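Local coordinates for phage-like element PBSX protein XepA (Bacillus subtilis subsp. subtilis str. 168, PDB 6I56) that is of unknown function, does not seem to take part in host cell lysis, and assembles as five copies of a helix-free, strand-rich chain, at residues A53-G58 / R120-N125; Y75-G80 / Q129-V134; I84-N89 / D110-S115. All coordinates share one frame; numbering follows the deposited sequence.

In the fold
All three interactions lie in one region of two face-to-face antiparallel sheets. Interaction 1 pairs strands 53-60 and 118-125 within one sheet, mainly by backbone hydrogen bonds plus one to a glutamine. Interaction 2 pairs strands 69-76 and 133-140 within the other, near the ladder's end, its bonds shared about evenly between backbone and an aspartate. Both are partly buried, with some exposed residues. Interaction 3 is the most buried and spans the gap between the sheets: 84-89 and 110-115 meet through apolar side chains and a glutamate that accepts from a backbone N, with no bond between main chains. Salt bridges from E85 to R120 and R122 join interactions 1 and 3; Y123 and F133 link interactions 1 and 2.

Interaction 1. Residues A53-G58 / R120-N125; sequences AYSQLG and RFRYVN
Y54 and Y123 form the hydrogen-bonded pair at the middle of this antiparallel ladder, each backbone N giving a bond to the other residue's O. Their rings rise from the same face of the sheet but do not stack on one another. Two residues further along the strand, Q56 N donates to F121 O at 3.0 Å. The Q56 side chain then repeats what a strand backbone would do: with CG anti to the backbone N (chi1 -180°) and the chain extended beyond it, OE1 accepts from F121 N at 3.0 Å, the donor lying in the carbonyl plane of the amide. A glutamine suits this buried position because its other end is satisfied as well, NE2 bonding to Q137 of the opposite sheet.

A53, S55, R122 and V124 project from the other face. Near one end, A53 CB touches V124 CG1 at 4.1 Å, a small methyl beside a beta-branched side chain. S55 OG lies against the aliphatic part of R122, 3.4 Å from CD, and also over one face of the R120 guanidinium. R122 bends at chi3 (59°), whereas R120 stays extended from CG to NE; both carry their charge to E85 on the neighbouring strand, with W93 and F83 making cation-pi contacts to R120 and R122 respectively. The R120 chain passes Q56 O, its CD coming within 3.5 Å of that oxygen.

Strand 53-60 is outermost in its sheet within the chain, and strand 118-125 lies between it and strand 80-87. The face bearing Y54, F121 and Y123 looks into the protein, where L43 of strand 41-44 and L135 of strand 133-140 pack against Y54 and F121.

Interaction 2. Residues Y75-G80 / Q129-V134; sequences YADREG and QQSEFV
D77 reaches across to S131 and E132 just where the regular pairing of the strands stops. Before it, Y75 and V134 form a hydrogen-bonded pair, and A76 faces F133 as a non-hydrogen-bonded pair, A76 CB touching F133 CD1 at 4.0 Å. An alanine fits here because its methyl touches both the rim of that ring and Q130 NE2, which itself sits over one face of the F133 ring, toward the rim; Q130 OE1 accepts from L48 N.

From CB, which points at the opposing segment, the D77 side chain places CG between the backbone N and the carbonyl carbon, and this torsion (chi1 72°) brings the carboxylate against the amides of S131 and E132. CG lies 3.4 Å from S131 OG. OD1 accepts twice: S131 N approaches on the syn side at 2.9 Å, and E132 N from above the carboxylate plane at 3.0 Å, both from the same face. OD2 receives S131 OG at 2.9 Å, also from above the plane. The D77 backbone N closes the group by donating to E132 O at 3.2 Å.

On the side facing a second subunit, E132 CD lies at the edge of the Y75 ring, 3.8 Å from CE2, the two planes 68° apart. R117 of that subunit makes a cation-pi contact with the ring and a long, weak ion pair with E132.

A short acid thus takes up the S131 and E132 amides where strand pairing ends. Its three donors, with R78 in a long, charge-only salt bridge to OD2 in which no N-H points at the oxygen, would probably favour the ionised form of D77.

Interaction 3. Residues I84-N89 / D110-S115; sequences IEESDN and DWVYLS
I84 and V112 meet tip to tip, I84 CD1 touching V112 CG2 at 3.7 Å, while their CA atoms stay 8.1 Å apart. That separation is too wide for backbone pairing, and the two segments, though they run almost the same way (5° apart), share no bond between main chains. Both residues are beta-branched and buried. The extended I84 chain carries CD1 across the gap, where V112 needs only its short branch to meet it; V70 and F121 also pack against I84.

E86 is next in line on the same side of its strand and is likewise buried. Chi1 of -67° sets CG opposite the carbonyl carbon, and from there the extended chain crosses L114 obliquely. Its methylene CG packs on L114 CD2 at 3.9 Å, with CD touching the same methyl, and its carboxylate reaches the far segment. OE2 takes S115 N on the syn side at 2.8 Å, an almost straight bond with an angle of 168° at the hydrogen. K116 N donates to the same oxygen and T96 OG1 to OE1, so the buried carboxylate is met by several donors, which would probably stabilise a negative charge.

Only the side chain of exposed S115 is loose, its backbone N being firmly held: OG makes just a weak bond to E86 OE2 at 3.4 Å. Beyond it, D88 sits at the subunit boundary, bonding R117 N of its own chain and L106 N of a third subunit. At the other end, D110 is also exposed and comes no closer than 4.5 Å, from its O to I84 CD1.

Two antiparallel sheets lie face to face here, side chains meeting across the gap between strand 80-87 and the end of strand 107-113 with its following loop, as in a beta-sandwich core.

Interaction 1. Residues A53-G58 / R120-N125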
loop_
_atom_site.group_PDB
_atom_site.type_symbol
_atom_site.label_atom_id
_atom_site.label_comp_id
_atom_site.label_asym_id
_atom_site.label_seq_id
_atom_site.Cartn_x
_atom_site.Cartn_y
_atom_site.Cartn_z
ATOM N N ALA B 53 -28.766 20.121 29.744
ATOM C CA ALA B 53 -27.522 19.379 29.489
ATOM C C ALA B 53 -27.475 18.150 30.402
ATOM O O ALA B 53 -27.999 18.216 31.525
ATOM C CB ALA B 53 -26.348 20.279 29.733
ATOM N N TYR B 54 -26.934 17.039 29.912
ATOM C CA TYR B 54 -26.432 15.926 30.747
ATOM C C TYR B 54 -24.901 16.006 30.718
ATOM O O TYR B 54 -24.334 16.180 29.613
ATOM C CB TYR B 54 -26.948 14.583 30.233
ATOM C CG TYR B 54 -26.139 13.427 30.757
ATOM C CD1 TYR B 54 -26.394 12.898 32.009
ATOM C CD2 TYR B 54 -25.087 12.906 30.028
ATOM C CE1 TYR B 54 -25.647 11.849 32.514
ATOM C CE2 TYR B 54 -24.318 11.867 30.523
ATOM C CZ TYR B 54 -24.605 11.332 31.764
ATOM O OH TYR B 54 -23.818 10.329 32.245
ATOM N N SER B 55 -24.265 15.958 31.890
ATOM C CA SER B 55 -22.791 15.864 32.080
ATOM C C SER B 55 -22.454 14.602 32.875
ATOM O O SER B 55 -22.802 14.542 34.084
ATOM C CB SER B 55 -22.197 17.054 32.747
ATOM O OG SER B 55 -22.256 18.155 31.881
ATOM N N GLN B 56 -21.773 13.653 32.226
ATOM C CA GLN B 56 -21.200 12.482 32.915
ATOM C C GLN B 56 -20.148 13.014 33.890
ATOM O O GLN B 56 -19.427 13.961 33.505
ATOM C CB GLN B 56 -20.597 11.537 31.886
ATOM C CG GLN B 56 -19.973 10.284 32.480
ATOM C CD GLN B 56 -19.306 9.438 31.398
ATOM O OE1 GLN B 56 -18.878 9.945 30.355
ATOM N NE2 GLN B 56 -19.241 8.133 31.639
ATOM N N LEU B 57 -20.080 12.452 35.103
ATOM C CA LEU B 57 -18.931 12.662 36.011
ATOM C C LEU B 57 -17.656 12.252 35.288
ATOM O O LEU B 57 -17.667 11.243 34.544
ATOM C CB LEU B 57 -19.124 11.843 37.288
ATOM C CG LEU B 57 -20.266 12.337 38.180
ATOM C CD1 LEU B 57 -20.335 11.533 39.473
ATOM C CD2 LEU B 57 -20.118 13.834 38.473
ATOM N N GLY B 58 -16.585 13.011 35.501
ATOM C CA GLY B 58 -15.246 12.683 34.991
ATOM C C GLY B 58 -14.937 11.215 35.232
ATOM O O GLY B 58 -15.175 10.704 36.367
ATOM N N ARG B 120 -15.147 12.535 29.609
ATOM C CA ARG B 120 -16.603 12.525 29.858
ATOM C C ARG B 120 -17.371 12.739 28.558
ATOM O O ARG B 120 -16.815 13.290 27.593
ATOM C CB ARG B 120 -16.967 13.597 30.891
ATOM C CG ARG B 120 -17.057 15.006 30.319
ATOM C CD ARG B 120 -17.509 16.000 31.371
ATOM N NE ARG B 120 -17.534 17.335 30.793
ATOM C CZ ARG B 120 -17.790 18.451 31.470
ATOM N NH1 ARG B 120 -18.043 18.391 32.773
ATOM N NH2 ARG B 120 -17.793 19.606 30.837
ATOM N N PHE B 121 -18.636 12.341 28.584
ATOM C CA PHE B 121 -19.631 12.798 27.598
ATOM C C PHE B 121 -20.442 13.925 28.237
ATOM O O PHE B 121 -20.749 13.853 29.465
ATOM C CB PHE B 121 -20.551 11.660 27.167
ATOM C CG PHE B 121 -19.935 10.621 26.266
ATOM C CD1 PHE B 121 -18.592 10.651 25.911
ATOM C CD2 PHE B 121 -20.704 9.564 25.821
ATOM C CE1 PHE B 121 -18.040 9.659 25.125
ATOM C CE2 PHE B 121 -20.147 8.581 25.024
ATOM C CZ PHE B 121 -18.821 8.634 24.669
ATOM N N ARG B 122 -20.751 14.940 27.435
ATOM C CA ARG B 122 -21.705 16.009 27.768
ATOM C C ARG B 122 -22.677 16.112 26.596
ATOM O O ARG B 122 -22.215 16.199 25.470
ATOM C CB ARG B 122 -20.960 17.320 28.063
ATOM C CG ARG B 122 -21.848 18.476 28.495
ATOM C CD ARG B 122 -21.041 19.647 29.048
ATOM N NE ARG B 122 -20.130 20.106 28.027
ATOM C CZ ARG B 122 -20.413 21.009 27.104
ATOM N NH1 ARG B 122 -21.587 21.612 27.083
ATOM N NH2 ARG B 122 -19.517 21.292 26.171
ATOM N N TYR B 123 -23.979 16.052 26.866
ATOM C CA TYR B 123 -25.025 16.131 25.828
ATOM C C TYR B 123 -25.871 17.375 26.100
ATOM O O TYR B 123 -26.434 17.488 27.201
ATOM C CB TYR B 123 -25.915 14.892 25.827
ATOM C CG TYR B 123 -26.848 14.852 24.639
ATOM C CD1 TYR B 123 -28.047 15.555 24.640
ATOM C CD2 TYR B 123 -26.496 14.152 23.489
ATOM C CE1 TYR B 123 -28.885 15.538 23.537
ATOM C CE2 TYR B 123 -27.320 14.126 22.380
ATOM C CZ TYR B 123 -28.521 14.823 22.407
ATOM O OH TYR B 123 -29.323 14.810 21.311
ATOM N N VAL B 124 -25.988 18.271 25.126
ATOM C CA VAL B 124 -26.840 19.472 25.288
ATOM C C VAL B 124 -28.025 19.310 24.346
ATOM O O VAL B 124 -27.817 19.288 23.110
ATOM C CB VAL B 124 -26.081 20.803 25.096
ATOM C CG1 VAL B 124 -24.840 20.859 25.995
ATOM C CG2 VAL B 124 -25.716 21.074 23.643
ATOM N N ASN B 125 -29.226 19.220 24.936
ATOM C CA ASN B 125 -30.495 19.106 24.172
ATOM C C ASN B 125 -30.735 20.410 23.428
ATOM O O ASN B 125 -30.357 21.445 23.946
ATOM C CB ASN B 125 -31.660 18.713 25.075
ATOM C CG ASN B 125 -32.934 18.467 24.301
ATOM O OD1 ASN B 125 -32.897 17.997 23.153
ATOM N ND2 ASN B 125 -34.066 18.797 24.919
HETATM O O HOH W 1 -18.284 16.514 34.384
#

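Interaction 2. Residues Y75-G80 / Q129-V134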
loop_
_atom_site.group_PDB
_atom_site.type_symbol
_atom_site.label_atom_id
_atom_site.label_comp_id
_atom_site.label_asym_id
_atom_site.label_seq_id
_atom_site.Cartn_x
_atom_site.Cartn_y
_atom_site.Cartn_z
ATOM N N TYR B 75 -29.211 8.481 20.726
ATOM C CA TYR B 75 -30.524 8.473 20.042
ATOM C C TYR B 75 -31.457 9.343 20.848
ATOM O O TYR B 75 -31.535 9.151 22.067
ATOM C CB TYR B 75 -31.109 7.060 19.969
ATOM C CG TYR B 75 -32.356 6.970 19.143
ATOM C CD1 TYR B 75 -32.298 6.797 17.769
ATOM C CD2 TYR B 75 -33.607 7.053 19.727
ATOM C CE1 TYR B 75 -33.449 6.752 16.991
ATOM C CE2 TYR B 75 -34.763 6.980 18.967
ATOM C CZ TYR B 75 -34.684 6.839 17.596
ATOM O OH TYR B 75 -35.808 6.780 16.833
ATOM N N ALA B 76 -32.122 10.270 20.189
ATOM C CA ALA B 76 -33.146 11.140 20.798
ATOM C C ALA B 76 -34.214 11.462 19.751
ATOM O O ALA B 76 -33.867 11.554 18.562
ATOM C CB ALA B 76 -32.519 12.395 21.367
ATOM N N ASP B 77 -35.451 11.654 20.202
ATOM C CA ASP B 77 -36.589 12.042 19.333
ATOM C C ASP B 77 -36.484 13.528 18.971
ATOM O O ASP B 77 -37.234 13.982 18.111
ATOM C CB ASP B 77 -37.919 11.684 20.005
ATOM C CG ASP B 77 -38.271 12.577 21.187
ATOM O OD1 ASP B 77 -37.426 12.746 22.063
ATOM O OD2 ASP B 77 -39.383 13.110 21.207
ATOM N N ARG B 78 -35.584 14.277 19.616
ATOM C CA ARG B 78 -35.302 15.693 19.267
ATOM C C ARG B 78 -33.796 15.905 19.149
ATOM O O ARG B 78 -33.005 15.143 19.712
ATOM C CB ARG B 78 -35.839 16.652 20.325
ATOM C CG ARG B 78 -37.310 16.471 20.666
ATOM C CD ARG B 78 -38.187 16.804 19.504
ATOM N NE ARG B 78 -39.587 16.726 19.833
ATOM C CZ ARG B 78 -40.533 16.723 18.906
ATOM N NH1 ARG B 78 -40.187 16.789 17.633
ATOM N NH2 ARG B 78 -41.818 16.682 19.232
ATOM N N GLU B 79 -33.444 16.969 18.453
ATOM C CA GLU B 79 -32.052 17.270 18.062
ATOM C C GLU B 79 -31.262 17.770 19.274
ATOM O O GLU B 79 -31.829 18.341 20.218
ATOM C CB GLU B 79 -32.132 18.256 16.911
ATOM C CG GLU B 79 -30.956 19.185 16.695
ATOM C CD GLU B 79 -31.376 20.223 15.647
ATOM O OE1 GLU B 79 -32.556 20.649 15.670
ATOM O OE2 GLU B 79 -30.548 20.598 14.771
ATOM N N GLY B 80 -29.967 17.521 19.256
ATOM C CA GLY B 80 -29.042 17.979 20.312
ATOM C C GLY B 80 -27.617 17.803 19.852
ATOM O O GLY B 80 -27.444 17.541 18.678
ATOM N N GLN B 129 -38.038 19.824 24.154
ATOM C CA GLN B 129 -38.024 18.774 25.189
ATOM C C GLN B 129 -37.977 17.379 24.555
ATOM O O GLN B 129 -38.776 17.097 23.661
ATOM C CB GLN B 129 -39.251 18.890 26.098
ATOM C CG GLN B 129 -39.247 17.870 27.227
ATOM C CD GLN B 129 -39.751 18.488 28.517
ATOM O OE1 GLN B 129 -39.255 19.511 28.991
ATOM N NE2 GLN B 129 -40.772 17.889 29.095
ATOM N N GLN B 130 -37.052 16.552 25.008
ATOM C CA GLN B 130 -36.977 15.129 24.588
ATOM C C GLN B 130 -38.144 14.397 25.234
ATOM O O GLN B 130 -38.541 14.791 26.325
ATOM C CB GLN B 130 -35.674 14.483 25.040
ATOM C CG GLN B 130 -34.424 15.179 24.527
ATOM C CD GLN B 130 -33.197 14.500 25.094
ATOM O OE1 GLN B 130 -33.218 14.048 26.246
ATOM N NE2 GLN B 130 -32.165 14.376 24.264
ATOM N N SER B 131 -38.665 13.374 24.581
ATOM C CA SER B 131 -39.524 12.362 25.231
ATOM C C SER B 131 -38.815 11.010 25.168
ATOM O O SER B 131 -39.202 10.101 25.890
ATOM C CB SER B 131 -40.913 12.360 24.615
ATOM O OG SER B 131 -40.850 11.784 23.326
ATOM N N GLU B 132 -37.752 10.860 24.383
ATOM C CA GLU B 132 -36.995 9.585 24.303
ATOM C C GLU B 132 -35.505 9.934 24.127
ATOM O O GLU B 132 -35.188 10.762 23.262
ATOM C CB GLU B 132 -37.628 8.744 23.187
ATOM C CG GLU B 132 -36.808 7.530 22.801
ATOM C CD GLU B 132 -37.402 6.645 21.707
ATOM O OE1 GLU B 132 -38.239 7.172 20.916
ATOM O OE2 GLU B 132 -36.975 5.467 21.607
ATOM N N PHE B 133 -34.615 9.356 24.926
ATOM C CA PHE B 133 -33.163 9.659 24.880
ATOM C C PHE B 133 -32.390 8.496 25.499
ATOM O O PHE B 133 -32.778 8.070 26.605
ATOM C CB PHE B 133 -32.868 10.969 25.594
ATOM C CG PHE B 133 -31.415 11.359 25.728
ATOM C CD1 PHE B 133 -30.545 11.277 24.654
ATOM C CD2 PHE B 133 -30.916 11.860 26.924
ATOM C CE1 PHE B 133 -29.224 11.669 24.780
ATOM C CE2 PHE B 133 -29.588 12.243 27.047
ATOM C CZ PHE B 133 -28.742 12.160 25.974
ATOM N N VAL B 134 -31.370 7.991 24.792
ATOM C CA VAL B 134 -30.377 7.035 25.351
ATOM C C VAL B 134 -29.000 7.459 24.829
ATOM O O VAL B 134 -28.881 7.988 23.694
ATOM C CB VAL B 134 -30.691 5.563 25.027
ATOM C CG1 VAL B 134 -32.027 5.125 25.580
ATOM C CG2 VAL B 134 -30.679 5.301 23.524
HETATM O O HOH W 2 -31.633 15.591 21.957
#

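Interaction 3. Residues I84-N89 / D110-S115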
loop_
_atom_site.group_PDB
_atom_site.type_symbol
_atom_site.label_atom_id
_atom_site.label_comp_id
_atom_site.label_asym_id
_atom_site.label_seq_id
_atom_site.Cartn_x
_atom_site.Cartn_y
_atom_site.Cartn_z
ATOM N N ILE B 84 -17.555 14.934 23.383
ATOM C CA ILE B 84 -16.555 14.087 24.077
ATOM C C ILE B 84 -15.493 15.046 24.595
ATOM O O ILE B 84 -14.907 15.787 23.771
ATOM C CB ILE B 84 -15.960 13.009 23.147
ATOM C CG1 ILE B 84 -17.082 12.112 22.603
ATOM C CG2 ILE B 84 -14.877 12.234 23.878
ATOM C CD1 ILE B 84 -16.612 10.920 21.778
ATOM N N GLU B 85 -15.271 15.040 25.907
ATOM C CA GLU B 85 -14.377 16.039 26.522
ATOM C C GLU B 85 -13.329 15.355 27.391
ATOM O O GLU B 85 -13.527 14.208 27.828
ATOM C CB GLU B 85 -15.256 16.999 27.292
ATOM C CG GLU B 85 -16.433 17.497 26.479
ATOM C CD GLU B 85 -17.067 18.757 27.038
ATOM O OE1 GLU B 85 -17.625 18.661 28.149
ATOM O OE2 GLU B 85 -16.994 19.800 26.369
ATOM N N GLU B 86 -12.252 16.087 27.639
ATOM C CA GLU B 86 -11.062 15.598 28.372
ATOM C C GLU B 86 -10.604 16.655 29.370
ATOM O O GLU B 86 -10.807 17.858 29.108
ATOM C CB GLU B 86 -9.960 15.244 27.378
ATOM C CG GLU B 86 -10.334 14.060 26.529
ATOM C CD GLU B 86 -9.191 13.660 25.641
ATOM O OE1 GLU B 86 -9.426 13.841 24.462
ATOM O OE2 GLU B 86 -8.096 13.262 26.171
ATOM N N SER B 87 -10.007 16.207 30.464
ATOM C CA SER B 87 -9.502 17.095 31.541
ATOM C C SER B 87 -8.296 16.429 32.195
ATOM O O SER B 87 -8.352 15.217 32.412
ATOM C CB SER B 87 -10.591 17.403 32.535
ATOM O OG SER B 87 -10.074 18.202 33.581
ATOM N N ASP B 88 -7.263 17.201 32.504
ATOM C CA ASP B 88 -6.129 16.706 33.322
ATOM C C ASP B 88 -6.435 16.896 34.802
ATOM O O ASP B 88 -5.767 16.234 35.584
ATOM C CB ASP B 88 -4.807 17.314 32.849
ATOM C CG ASP B 88 -4.139 16.392 31.812
ATOM O OD1 ASP B 88 -4.125 15.148 32.023
ATOM O OD2 ASP B 88 -3.662 16.909 30.793
ATOM N N ASN B 89 -7.415 17.718 35.177
ATOM C CA ASN B 89 -7.654 17.980 36.621
ATOM C C ASN B 89 -9.092 17.629 37.052
ATOM O O ASN B 89 -9.405 17.859 38.215
ATOM C CB ASN B 89 -7.267 19.413 37.001
ATOM C CG ASN B 89 -8.104 20.443 36.288
ATOM O OD1 ASN B 89 -9.117 20.127 35.638
ATOM N ND2 ASN B 89 -7.642 21.680 36.342
ATOM N N ASP B 110 -16.768 9.018 16.217
ATOM C CA ASP B 110 -15.547 8.219 15.953
ATOM C C ASP B 110 -15.025 7.701 17.287
ATOM O O ASP B 110 -15.386 8.274 18.360
ATOM C CB ASP B 110 -14.493 9.070 15.259
ATOM C CG ASP B 110 -14.895 9.534 13.866
ATOM O OD1 ASP B 110 -15.648 8.832 13.178
ATOM O OD2 ASP B 110 -14.450 10.599 13.470
ATOM N N TRP B 111 -14.176 6.668 17.221
ATOM C CA TRP B 111 -13.268 6.334 18.336
ATOM C C TRP B 111 -12.396 7.557 18.592
ATOM O O TRP B 111 -11.774 8.062 17.640
ATOM C CB TRP B 111 -12.429 5.102 18.024
ATOM C CG TRP B 111 -13.185 3.833 18.216
ATOM C CD1 TRP B 111 -13.668 3.016 17.226
ATOM C CD2 TRP B 111 -13.581 3.246 19.460
ATOM N NE1 TRP B 111 -14.333 1.964 17.777
ATOM C CE2 TRP B 111 -14.304 2.075 19.142
ATOM C CE3 TRP B 111 -13.389 3.583 20.804
ATOM C CZ2 TRP B 111 -14.840 1.245 20.130
ATOM C CZ3 TRP B 111 -13.924 2.774 21.776
ATOM C CH2 TRP B 111 -14.630 1.620 21.441
ATOM N N VAL B 112 -12.343 8.017 19.823
ATOM C CA VAL B 112 -11.468 9.165 20.213
ATOM C C VAL B 112 -10.354 8.581 21.068
ATOM O O VAL B 112 -10.684 7.997 22.128
ATOM C CB VAL B 112 -12.269 10.228 20.967
ATOM C CG1 VAL B 112 -11.348 11.269 21.582
ATOM C CG2 VAL B 112 -13.331 10.860 20.074
ATOM N N TYR B 113 -9.102 8.734 20.636
ATOM C CA TYR B 113 -7.927 8.235 21.371
ATOM C C TYR B 113 -7.603 9.310 22.413
ATOM O O TYR B 113 -7.375 10.423 22.021
ATOM C CB TYR B 113 -6.805 7.864 20.383
ATOM C CG TYR B 113 -7.105 6.584 19.641
ATOM C CD1 TYR B 113 -7.994 6.578 18.565
ATOM C CD2 TYR B 113 -6.579 5.363 20.047
ATOM C CE1 TYR B 113 -8.353 5.406 17.927
ATOM C CE2 TYR B 113 -6.943 4.181 19.433
ATOM C CZ TYR B 113 -7.841 4.202 18.375
ATOM O OH TYR B 113 -8.214 3.060 17.726
ATOM N N LEU B 114 -7.657 8.976 23.693
ATOM C CA LEU B 114 -7.620 9.959 24.803
ATOM C C LEU B 114 -6.178 10.361 25.081
ATOM O O LEU B 114 -5.307 9.527 24.852
ATOM C CB LEU B 114 -8.301 9.331 26.019
ATOM C CG LEU B 114 -9.776 9.008 25.802
ATOM C CD1 LEU B 114 -10.330 8.120 26.924
ATOM C CD2 LEU B 114 -10.582 10.275 25.632
ATOM N N SER B 115 -5.936 11.584 25.570
ATOM C CA SER B 115 -4.583 12.047 25.989
ATOM C C SER B 115 -4.573 12.510 27.460
ATOM O O SER B 115 -3.597 12.260 28.162
ATOM C CB SER B 115 -4.087 13.122 25.075
ATOM O OG SER B 115 -5.182 13.881 24.613
#